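Local coordinates for peptide ABC transporter, peptide-binding protein (Thermus thermophilus, PDB 2D5W) that binds oligopeptides, here a pentapeptide, and probably hands them to an ABC transporter for uptake across the membrane, at residues A[265-277]-A[551-563]. Numbering follows the deposited sequence.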
loop_
_atom_site.group_PDB
_atom_site.type_symbol
_atom_site.label_atom_id
_atom_site.label_comp_id
_atom_site.label_asym_id
_atom_site.label_seq_id
_atom_site.Cartn_x
_atom_site.Cartn_y
_atom_site.Cartn_z
ATOM N N GLY A 265 15.128 -16.234 18.082
ATOM C CA GLY A 265 16.347 -16.289 17.294
ATOM C C GLY A 265 16.353 -16.993 15.952
ATOM O O GLY A 265 17.355 -16.916 15.244
ATOM N N SER A 266 15.271 -17.670 15.578
ATOM C CA SER A 266 15.254 -18.378 14.297
ATOM C C SER A 266 14.947 -17.482 13.100
ATOM O O SER A 266 15.063 -17.913 11.952
ATOM C CB SER A 266 14.251 -19.539 14.338
ATOM O OG SER A 266 12.917 -19.077 14.420
ATOM N N ILE A 267 14.561 -16.241 13.369
ATOM C CA ILE A 267 14.238 -15.289 12.312
ATOM C C ILE A 267 15.370 -14.266 12.181
ATOM O O ILE A 267 15.738 -13.595 13.147
ATOM C CB ILE A 267 12.890 -14.606 12.620
ATOM C CG1 ILE A 267 11.773 -15.655 12.531
ATOM C CG2 ILE A 267 12.637 -13.450 11.661
ATOM C CD1 ILE A 267 10.428 -15.188 13.034
ATOM N N ASP A 268 15.926 -14.154 10.978
ATOM C CA ASP A 268 17.043 -13.246 10.731
ATOM C C ASP A 268 16.689 -11.770 10.680
ATOM O O ASP A 268 17.476 -10.926 11.110
ATOM C CB ASP A 268 17.743 -13.618 9.424
ATOM C CG ASP A 268 18.280 -15.032 9.434
ATOM O OD1 ASP A 268 19.019 -15.381 10.376
ATOM O OD2 ASP A 268 17.971 -15.795 8.496
ATOM N N ALA A 269 15.516 -11.456 10.142
ATOM C CA ALA A 269 15.089 -10.069 10.022
ATOM C C ALA A 269 13.579 -10.000 9.940
ATOM O O ALA A 269 12.927 -10.977 9.585
ATOM C CB ALA A 269 15.700 -9.443 8.769
ATOM N N THR A 270 13.021 -8.841 10.267
ATOM C CA THR A 270 11.582 -8.685 10.190
ATOM C C THR A 270 11.179 -7.828 8.997
ATOM O O THR A 270 11.929 -6.976 8.518
ATOM C CB THR A 270 11.002 -8.079 11.480
ATOM O OG1 THR A 270 11.689 -6.863 11.793
ATOM C CG2 THR A 270 11.140 -9.064 12.637
ATOM N N SER A 271 9.974 -8.101 8.516
ATOM C CA SER A 271 9.362 -7.419 7.387
ATOM C C SER A 271 8.831 -6.057 7.824
ATOM O O SER A 271 8.765 -5.760 9.019
ATOM C CB SER A 271 8.200 -8.288 6.884
ATOM O OG SER A 271 7.331 -7.605 5.994
ATOM N N SER A 272 8.453 -5.229 6.856
ATOM C CA SER A 272 7.855 -3.940 7.168
ATOM C C SER A 272 6.440 -4.231 7.692
ATOM O O SER A 272 5.791 -3.356 8.260
ATOM C CB SER A 272 7.776 -3.053 5.921
ATOM O OG SER A 272 6.887 -3.586 4.953
ATOM N N VAL A 273 5.967 -5.460 7.480
ATOM C CA VAL A 273 4.650 -5.878 7.962
ATOM C C VAL A 273 4.892 -7.024 8.941
ATOM O O VAL A 273 4.786 -8.206 8.598
ATOM C CB VAL A 273 3.738 -6.352 6.806
ATOM C CG1 VAL A 273 2.343 -6.642 7.337
ATOM C CG2 VAL A 273 3.676 -5.287 5.722
ATOM N N SER A 274 5.226 -6.659 10.172
ATOM C CA SER A 274 5.535 -7.646 11.192
ATOM C C SER A 274 5.075 -7.217 12.578
ATOM O O SER A 274 3.899 -7.349 12.908
ATOM C CB SER A 274 7.045 -7.935 11.184
ATOM O OG SER A 274 7.808 -6.748 11.322
ATOM N N LEU A 275 6.004 -6.702 13.376
ATOM C CA LEU A 275 5.723 -6.261 14.737
ATOM C C LEU A 275 5.253 -4.819 14.776
ATOM O O LEU A 275 5.592 -4.020 13.904
ATOM C CB LEU A 275 6.983 -6.390 15.594
ATOM C CG LEU A 275 7.676 -7.753 15.607
ATOM C CD1 LEU A 275 8.963 -7.664 16.422
ATOM C CD2 LEU A 275 6.738 -8.802 16.183
ATOM N N THR A 276 4.479 -4.481 15.799
ATOM C CA THR A 276 4.008 -3.116 15.933
ATOM C C THR A 276 4.984 -2.334 16.818
ATOM O O THR A 276 5.831 -2.920 17.493
ATOM C CB THR A 276 2.562 -3.074 16.479
ATOM O OG1 THR A 276 2.471 -3.824 17.694
ATOM C CG2 THR A 276 1.608 -3.685 15.457
ATOM N N PHE A 277 4.874 -1.013 16.788
ATOM C CA PHE A 277 5.772 -0.124 17.525
ATOM C C PHE A 277 6.003 -0.505 18.986
ATOM O O PHE A 277 7.146 -0.567 19.451
ATOM C CB PHE A 277 5.230 1.303 17.438
ATOM C CG PHE A 277 6.208 2.362 17.864
ATOM C CD1 PHE A 277 7.095 2.919 16.948
ATOM C CD2 PHE A 277 6.225 2.820 19.175
ATOM C CE1 PHE A 277 7.984 3.922 17.335
ATOM C CE2 PHE A 277 7.110 3.822 19.571
ATOM C CZ PHE A 277 7.990 4.374 18.648
ATOM N N ALA A 551 5.858 4.382 12.649
ATOM C CA ALA A 551 7.263 4.165 12.331
ATOM C C ALA A 551 7.381 2.645 12.415
ATOM O O ALA A 551 6.844 2.029 13.342
ATOM C CB ALA A 551 8.170 4.824 13.361
ATOM N N ASN A 552 8.053 2.035 11.445
ATOM C CA ASN A 552 8.206 0.584 11.432
ATOM C C ASN A 552 9.400 0.109 12.242
ATOM O O ASN A 552 10.509 0.621 12.090
ATOM C CB ASN A 552 8.399 0.049 10.007
ATOM C CG ASN A 552 7.158 0.178 9.144
ATOM O OD1 ASN A 552 6.035 0.029 9.618
ATOM N ND2 ASN A 552 7.363 0.428 7.855
ATOM N N PRO A 553 9.185 -0.871 13.130
ATOM C CA PRO A 553 10.310 -1.374 13.916
ATOM C C PRO A 553 10.931 -2.528 13.128
ATOM O O PRO A 553 10.215 -3.337 12.532
ATOM C CB PRO A 553 9.648 -1.845 15.203
ATOM C CG PRO A 553 8.328 -2.357 14.720
ATOM C CD PRO A 553 7.898 -1.328 13.690
ATOM N N TYR A 554 12.257 -2.582 13.093
ATOM C CA TYR A 554 12.961 -3.655 12.405
ATOM C C TYR A 554 13.914 -4.338 13.367
ATOM O O TYR A 554 14.640 -3.671 14.106
ATOM C CB TYR A 554 13.748 -3.123 11.205
ATOM C CG TYR A 554 12.871 -2.655 10.072
ATOM C CD1 TYR A 554 12.623 -1.301 9.868
ATOM C CD2 TYR A 554 12.257 -3.575 9.223
ATOM C CE1 TYR A 554 11.786 -0.873 8.845
ATOM C CE2 TYR A 554 11.419 -3.158 8.202
ATOM C CZ TYR A 554 11.188 -1.810 8.019
ATOM O OH TYR A 554 10.354 -1.396 7.008
ATOM N N VAL A 555 13.887 -5.666 13.378
ATOM C CA VAL A 555 14.773 -6.455 14.228
ATOM C C VAL A 555 15.663 -7.188 13.239
ATOM O O VAL A 555 15.180 -7.957 12.406
ATOM C CB VAL A 555 13.983 -7.452 15.093
ATOM C CG1 VAL A 555 14.935 -8.202 16.023
ATOM C CG2 VAL A 555 12.937 -6.702 15.907
ATOM N N VAL A 556 16.966 -6.942 13.334
ATOM C CA VAL A 556 17.919 -7.507 12.391
ATOM C C VAL A 556 19.065 -8.234 13.080
ATOM O O VAL A 556 19.739 -7.668 13.940
ATOM C CB VAL A 556 18.489 -6.376 11.501
ATOM C CG1 VAL A 556 19.417 -6.945 10.443
ATOM C CG2 VAL A 556 17.347 -5.598 10.858
ATOM N N ARG A 557 19.296 -9.483 12.692
ATOM C CA ARG A 557 20.368 -10.261 13.297
ATOM C C ARG A 557 21.725 -9.639 13.014
ATOM O O ARG A 557 21.994 -9.175 11.904
ATOM C CB ARG A 557 20.370 -11.696 12.771
ATOM C CG ARG A 557 21.280 -12.621 13.579
ATOM C CD ARG A 557 21.526 -13.951 12.892
ATOM N NE ARG A 557 20.293 -14.665 12.565
ATOM C CZ ARG A 557 19.508 -15.274 13.450
ATOM N NH1 ARG A 557 19.811 -15.267 14.742
ATOM N NH2 ARG A 557 18.420 -15.905 13.037
ATOM N N LYS A 558 22.586 -9.631 14.024
ATOM C CA LYS A 558 23.917 -9.080 13.842
ATOM C C LYS A 558 24.630 -9.897 12.776
ATOM O O LYS A 558 24.487 -11.118 12.712
ATOM C CB LYS A 558 24.679 -9.096 15.168
ATOM C CG LYS A 558 24.092 -8.105 16.167
ATOM C CD LYS A 558 24.817 -8.090 17.494
ATOM C CE LYS A 558 24.226 -7.027 18.409
ATOM N NZ LYS A 558 24.431 -5.638 17.897
ATOM N N GLY A 559 25.366 -9.208 11.912
ATOM C CA GLY A 559 26.079 -9.887 10.845
ATOM C C GLY A 559 25.404 -9.744 9.490
ATOM O O GLY A 559 26.049 -9.901 8.456
ATOM N N LEU A 560 24.106 -9.449 9.485
ATOM C CA LEU A 560 23.369 -9.284 8.233
ATOM C C LEU A 560 23.515 -7.846 7.765
ATOM O O LEU A 560 23.148 -6.920 8.482
ATOM C CB LEU A 560 21.881 -9.600 8.431
ATOM C CG LEU A 560 21.044 -9.575 7.144
ATOM C CD1 LEU A 560 21.414 -10.767 6.270
ATOM C CD2 LEU A 560 19.561 -9.618 7.483
ATOM N N VAL A 561 24.053 -7.648 6.568
ATOM C CA VAL A 561 24.220 -6.295 6.061
ATOM C C VAL A 561 23.388 -5.983 4.827
ATOM O O VAL A 561 22.999 -6.877 4.060
ATOM C CB VAL A 561 25.705 -5.968 5.748
ATOM C CG1 VAL A 561 26.507 -5.930 7.039
ATOM C CG2 VAL A 561 26.276 -6.985 4.781
ATOM N N ASN A 562 23.125 -4.689 4.675
ATOM C CA ASN A 562 22.366 -4.114 3.578
ATOM C C ASN A 562 20.855 -4.335 3.617
ATOM O O ASN A 562 20.148 -3.981 2.674
ATOM C CB ASN A 562 22.969 -4.554 2.241
ATOM C CG ASN A 562 24.418 -4.119 2.104
ATOM O OD1 ASN A 562 24.808 -3.074 2.627
ATOM N ND2 ASN A 562 25.218 -4.913 1.403
ATOM N N TYR A 563 20.367 -4.913 4.714
ATOM C CA TYR A 563 18.928 -5.107 4.906
ATOM C C TYR A 563 18.557 -3.802 5.605
ATOM O O TYR A 563 18.449 -3.743 6.832
ATOM C CB TYR A 563 18.657 -6.296 5.831
ATOM C CG TYR A 563 17.189 -6.658 5.930
ATOM C CD1 TYR A 563 16.610 -7.544 5.023
ATOM C CD2 TYR A 563 16.370 -6.078 6.898
ATOM C CE1 TYR A 563 15.248 -7.846 5.076
ATOM C CE2 TYR A 563 15.009 -6.370 6.961
ATOM C CZ TYR A 563 14.454 -7.251 6.047
ATOM O OH TYR A 563 13.108 -7.529 6.095
HETATM O O HOH W 1 14.256 -10.736 13.336
HETATM O O HOH W 2 9.675 -5.835 13.244
HETATM O O HOH W 3 8.269 -3.427 10.578
#
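Next to the peptide-binding site, the edge strand 269-270 of one mixed sheet meets the end of strand 544-557, which belongs to another, through a single beta bridge between Ala269 and Val556. Arg557 fastens one end. Arg557 N donates to Asp268 O at 2.8 Å, while the arginine side chain, bent at chi3 (-56°), turns the guanidinium back to grip Asp268 side-on. Arg557 NE and NH2 both reach Asp268 OD1; the NE bond is 2.6 Å and uses the anti lone pair, whereas NH2 comes from above the carboxylate plane, the two flat groups standing 77° apart. Arg557 NH2 also donates to Gly265 O (2.7 Å), just past the end of helix 255-264. The other carboxylate oxygen, OD2, accepts from Val9 N in the neighbouring strand 7-12, so Asp268 joins the arginine to the sheet.

At the bridge, the CB of Ala269 sits over one face of the Tyr563 ring, 3.7 Å from its centroid, and the same tyrosine's OH donates to Thr270 O from above the carbonyl plane. Thr270 OG1 stands between its own backbone N and carbonyl carbon (chi1 53°), where it accepts a nearly straight bond from Val555 N (3.0 Å). This side-chain bond carries the pairing on where the chains begin to part. In this two-lobed periplasmic-binding-protein fold, strand 544-557 pairs antiparallel with 293-308. Beyond the threonine water takes over: one molecule links Thr270 OG1, Ser274 OG and Pro553 O.

Farther along, Pro553 CG lies 3.3 Å from Leu275 O, and Tyr554 OH abuts Ser272 CB. Ser272 OG is held by Glu35, while Ser272 O accepts a hydrogen bond from a basic side chain of the bound peptide, to which Asn552 OD1 makes a weak hydrogen bond.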